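Local coordinates for protein beta-hexosaminidase (Neisseria gonorrhoeae, PDB 6JTJ) that probably cleaves the terminal beta-1,4-linked N-acetylglucosamine from peptide-linked peptidoglycan fragments during cell-wall recycling, as a family 3 glycoside hydrolase, at residues L74-L85 with V111-T119. Residues are numbered along the deposited sequence; the frame is centred on the assembly and turned at random.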
# COMPACT_ATOMS: atom_id res chain seq x y z
N LEU C 74 -12.65 -13.18 -6.00
CA LEU C 74 -12.07 -13.06 -7.32
C LEU C 74 -11.14 -11.85 -7.43
O LEU C 74 -11.23 -10.90 -6.65
CB LEU C 74 -13.16 -12.94 -8.38
CG LEU C 74 -14.11 -14.14 -8.47
CD1 LEU C 74 -15.23 -13.85 -9.46
CD2 LEU C 74 -13.37 -15.41 -8.87
N PHE C 75 -10.24 -11.93 -8.40
CA PHE C 75 -9.23 -10.92 -8.65
C PHE C 75 -9.17 -10.64 -10.14
O PHE C 75 -9.86 -11.29 -10.93
CB PHE C 75 -7.87 -11.41 -8.15
CG PHE C 75 -7.81 -11.58 -6.67
CD1 PHE C 75 -7.63 -10.50 -5.84
CD2 PHE C 75 -7.95 -12.84 -6.10
CE1 PHE C 75 -7.57 -10.66 -4.48
CE2 PHE C 75 -7.90 -13.01 -4.74
CZ PHE C 75 -7.70 -11.91 -3.92
N ARG C 76 -8.32 -9.68 -10.53
CA ARG C 76 -8.21 -9.32 -11.94
C ARG C 76 -7.78 -10.50 -12.82
O ARG C 76 -8.20 -10.59 -13.95
CB ARG C 76 -7.25 -8.15 -12.13
CG ARG C 76 -7.19 -7.65 -13.57
CD ARG C 76 -6.48 -6.31 -13.70
NE ARG C 76 -7.27 -5.21 -13.14
CZ ARG C 76 -6.85 -3.95 -13.06
NH1 ARG C 76 -5.65 -3.60 -13.54
NH2 ARG C 76 -7.61 -3.02 -12.49
N ARG C 77 -6.95 -11.39 -12.30
CA ARG C 77 -6.49 -12.57 -13.05
C ARG C 77 -7.62 -13.54 -13.40
O ARG C 77 -7.45 -14.41 -14.24
CB ARG C 77 -5.43 -13.34 -12.26
CG ARG C 77 -5.94 -13.98 -10.99
CD ARG C 77 -4.90 -14.87 -10.35
NE ARG C 77 -5.53 -15.69 -9.31
CZ ARG C 77 -5.58 -15.38 -8.02
NH1 ARG C 77 -5.00 -14.27 -7.56
NH2 ARG C 77 -6.19 -16.20 -7.18
N ASN C 78 -8.77 -13.37 -12.76
CA ASN C 78 -9.94 -14.19 -13.05
C ASN C 78 -10.86 -13.53 -14.07
O ASN C 78 -11.95 -14.05 -14.33
CB ASN C 78 -10.73 -14.46 -11.77
CG ASN C 78 -9.88 -15.04 -10.68
OD1 ASN C 78 -9.78 -14.48 -9.59
ND2 ASN C 78 -9.26 -16.19 -10.96
N PHE C 79 -10.44 -12.41 -14.64
CA PHE C 79 -11.33 -11.64 -15.50
C PHE C 79 -10.75 -11.43 -16.89
O PHE C 79 -9.68 -10.86 -17.06
CB PHE C 79 -11.63 -10.28 -14.89
CG PHE C 79 -12.60 -9.47 -15.68
CD1 PHE C 79 -13.93 -9.84 -15.73
CD2 PHE C 79 -12.19 -8.34 -16.38
CE1 PHE C 79 -14.85 -9.10 -16.45
CE2 PHE C 79 -13.10 -7.59 -17.09
CZ PHE C 79 -14.43 -7.97 -17.13
N GLN C 80 -11.53 -11.88 -17.88
CA GLN C 80 -11.23 -11.73 -19.30
C GLN C 80 -12.22 -10.73 -19.89
O GLN C 80 -11.85 -9.71 -20.46
CB GLN C 80 -11.38 -13.09 -19.97
CG GLN C 80 -10.36 -13.41 -21.03
CD GLN C 80 -10.41 -14.87 -21.43
OE1 GLN C 80 -11.45 -15.53 -21.32
NE2 GLN C 80 -9.28 -15.37 -21.92
N ASN C 81 -13.50 -11.03 -19.71
CA ASN C 81 -14.57 -10.15 -20.14
C ASN C 81 -15.83 -10.58 -19.43
O ASN C 81 -15.85 -11.62 -18.75
CB ASN C 81 -14.74 -10.24 -21.66
CG ASN C 81 -14.89 -11.68 -22.14
OD1 ASN C 81 -15.83 -12.38 -21.78
ND2 ASN C 81 -13.96 -12.11 -22.97
N ILE C 82 -16.90 -9.82 -19.62
CA ILE C 82 -18.15 -10.05 -18.91
C ILE C 82 -18.76 -11.44 -19.15
O ILE C 82 -19.26 -12.06 -18.22
CB ILE C 82 -19.17 -8.96 -19.28
CG1 ILE C 82 -18.61 -7.59 -18.84
CG2 ILE C 82 -20.54 -9.31 -18.72
CD1 ILE C 82 -19.52 -6.73 -17.97
N GLU C 83 -18.71 -11.92 -20.39
CA GLU C 83 -19.32 -13.21 -20.70
C GLU C 83 -18.53 -14.36 -20.07
O GLU C 83 -19.11 -15.28 -19.49
CB GLU C 83 -19.52 -13.37 -22.22
CG GLU C 83 -20.62 -12.46 -22.79
CD GLU C 83 -21.95 -12.55 -22.03
OE1 GLU C 83 -22.48 -13.68 -21.86
OE2 GLU C 83 -22.47 -11.50 -21.59
N GLN C 84 -17.21 -14.29 -20.13
CA GLN C 84 -16.39 -15.27 -19.43
C GLN C 84 -16.66 -15.25 -17.91
O GLN C 84 -16.80 -16.31 -17.28
CB GLN C 84 -14.90 -15.06 -19.76
CG GLN C 84 -13.92 -15.70 -18.79
CD GLN C 84 -13.63 -14.81 -17.59
OE1 GLN C 84 -13.65 -13.58 -17.69
NE2 GLN C 84 -13.40 -15.43 -16.43
N LEU C 85 -16.77 -14.06 -17.33
CA LEU C 85 -17.01 -13.92 -15.89
C LEU C 85 -18.33 -14.58 -15.48
O LEU C 85 -18.39 -15.29 -14.48
CB LEU C 85 -17.00 -12.44 -15.46
CG LEU C 85 -17.20 -12.12 -13.97
CD1 LEU C 85 -16.13 -12.79 -13.13
CD2 LEU C 85 -17.22 -10.62 -13.71
N VAL C 111 -8.54 0.73 -6.89
CA VAL C 111 -8.99 -0.59 -6.46
C VAL C 111 -10.30 -0.95 -7.18
O VAL C 111 -11.41 -0.67 -6.70
CB VAL C 111 -9.19 -0.65 -4.95
CG1 VAL C 111 -9.49 -2.06 -4.50
CG2 VAL C 111 -7.95 -0.13 -4.23
N GLN C 112 -10.14 -1.54 -8.37
CA GLN C 112 -11.25 -2.02 -9.18
C GLN C 112 -10.72 -3.14 -10.06
O GLN C 112 -9.96 -2.89 -11.01
CB GLN C 112 -11.82 -0.89 -10.04
CG GLN C 112 -12.99 -1.36 -10.90
CD GLN C 112 -13.61 -0.28 -11.77
OE1 GLN C 112 -13.42 0.91 -11.57
NE2 GLN C 112 -14.36 -0.73 -12.77
N ARG C 113 -11.03 -4.38 -9.71
CA ARG C 113 -10.44 -5.55 -10.38
C ARG C 113 -10.81 -5.65 -11.85
O ARG C 113 -9.96 -5.94 -12.69
CB ARG C 113 -10.86 -6.85 -9.68
CG ARG C 113 -10.49 -6.95 -8.21
CD ARG C 113 -9.05 -6.56 -7.92
NE ARG C 113 -8.79 -6.73 -6.49
CZ ARG C 113 -7.88 -6.05 -5.79
NH1 ARG C 113 -7.12 -5.12 -6.36
NH2 ARG C 113 -7.75 -6.29 -4.49
N PHE C 114 -12.07 -5.40 -12.14
CA PHE C 114 -12.63 -5.67 -13.45
C PHE C 114 -12.85 -4.34 -14.16
O PHE C 114 -13.69 -3.54 -13.75
CB PHE C 114 -13.98 -6.41 -13.35
CG PHE C 114 -13.97 -7.63 -12.48
CD1 PHE C 114 -12.83 -8.40 -12.32
CD2 PHE C 114 -15.12 -8.02 -11.83
CE1 PHE C 114 -12.85 -9.53 -11.53
CE2 PHE C 114 -15.14 -9.16 -11.03
CZ PHE C 114 -14.01 -9.91 -10.88
N ILE C 115 -12.12 -4.13 -15.25
CA ILE C 115 -12.12 -2.85 -15.93
C ILE C 115 -12.94 -2.91 -17.23
O ILE C 115 -13.93 -2.20 -17.36
CB ILE C 115 -10.68 -2.40 -16.23
CG1 ILE C 115 -9.92 -2.20 -14.92
CG2 ILE C 115 -10.66 -1.13 -17.08
CD1 ILE C 115 -10.50 -1.17 -13.96
N GLU C 116 -12.52 -3.76 -18.16
CA GLU C 116 -13.15 -3.80 -19.49
C GLU C 116 -14.61 -4.22 -19.42
O GLU C 116 -14.93 -5.27 -18.87
CB GLU C 116 -12.38 -4.72 -20.43
CG GLU C 116 -12.86 -4.64 -21.88
CD GLU C 116 -12.34 -5.77 -22.77
OE1 GLU C 116 -12.23 -5.57 -24.01
OE2 GLU C 116 -12.07 -6.86 -22.24
N GLY C 117 -15.49 -3.39 -19.96
CA GLY C 117 -16.92 -3.67 -19.95
C GLY C 117 -17.64 -3.14 -18.73
O GLY C 117 -18.87 -3.25 -18.64
N PHE C 118 -16.90 -2.54 -17.79
CA PHE C 118 -17.48 -1.95 -16.58
C PHE C 118 -17.34 -0.45 -16.66
O PHE C 118 -16.42 0.06 -17.29
CB PHE C 118 -16.74 -2.48 -15.32
CG PHE C 118 -17.16 -3.86 -14.91
CD1 PHE C 118 -16.65 -4.97 -15.54
CD2 PHE C 118 -18.07 -4.04 -13.87
CE1 PHE C 118 -17.05 -6.24 -15.17
CE2 PHE C 118 -18.47 -5.31 -13.48
CZ PHE C 118 -17.97 -6.41 -14.13
N THR C 119 -18.23 0.27 -16.00
CA THR C 119 -18.03 1.69 -15.77
C THR C 119 -16.80 1.85 -14.88
O THR C 119 -16.67 1.13 -13.89
CB THR C 119 -19.20 2.31 -15.04
OG1 THR C 119 -20.37 2.06 -15.79
CG2 THR C 119 -19.04 3.81 -14.86
O HOH W 1 -10.68 -8.44 -5.32
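Two successive backbone carbonyls, Gln112 O and Arg113 O, are gripped by a single guanidinium, that of Arg76. Its NE donates to Arg113 O at 2.8 Å and its NH2 to Gln112 O at 2.8 Å, both acceptors near the guanidinium plane, while Ile115 CG1 lies over one face. With CG anti to the backbone N (chi1 -175°), the Arg76 chain passes against Arg113 O, and its bend at chi3 turns NE onto that oxygen and NH2 onto Gln112 O. The contact joins two loops in the TIM-barrel-like domain of this family 3 enzyme: the one leading from strand 69-74 into helix 82-94, and the one that follows strand 111-112.

Phe79, Phe114 and Phe118 form an aromatic cluster. Phe79 and Phe114 make an offset stack, planes 26° apart, and Phe114 CB sits over the centre of the Phe79 ring in a CH-pi contact, 3.9 Å from its centroid. Phe118 makes an offset edge-to-face contact, its edge toward the Phe79 face, planes at 68°, and is met by Ile82 CD1 at CE1. Leu85 CD2 packs on Phe114. Asn81 and Gln84 form a capping box at the start of helix 82-94: Asn81 OD1 accepts from Gln84 N, and Gln84 OE1 from Asn81 N.

Arg113, predicted to bind substrate, lies close to the bound N-acetylglucosamine. Its guanidinium pairs with Asp105 and with Glu219 and Asp221 of the second subunit. The Arg113 side chain runs beside that of Phe75, and a water accepts from Arg113 NE at 2.8 Å and donates to Leu74 O.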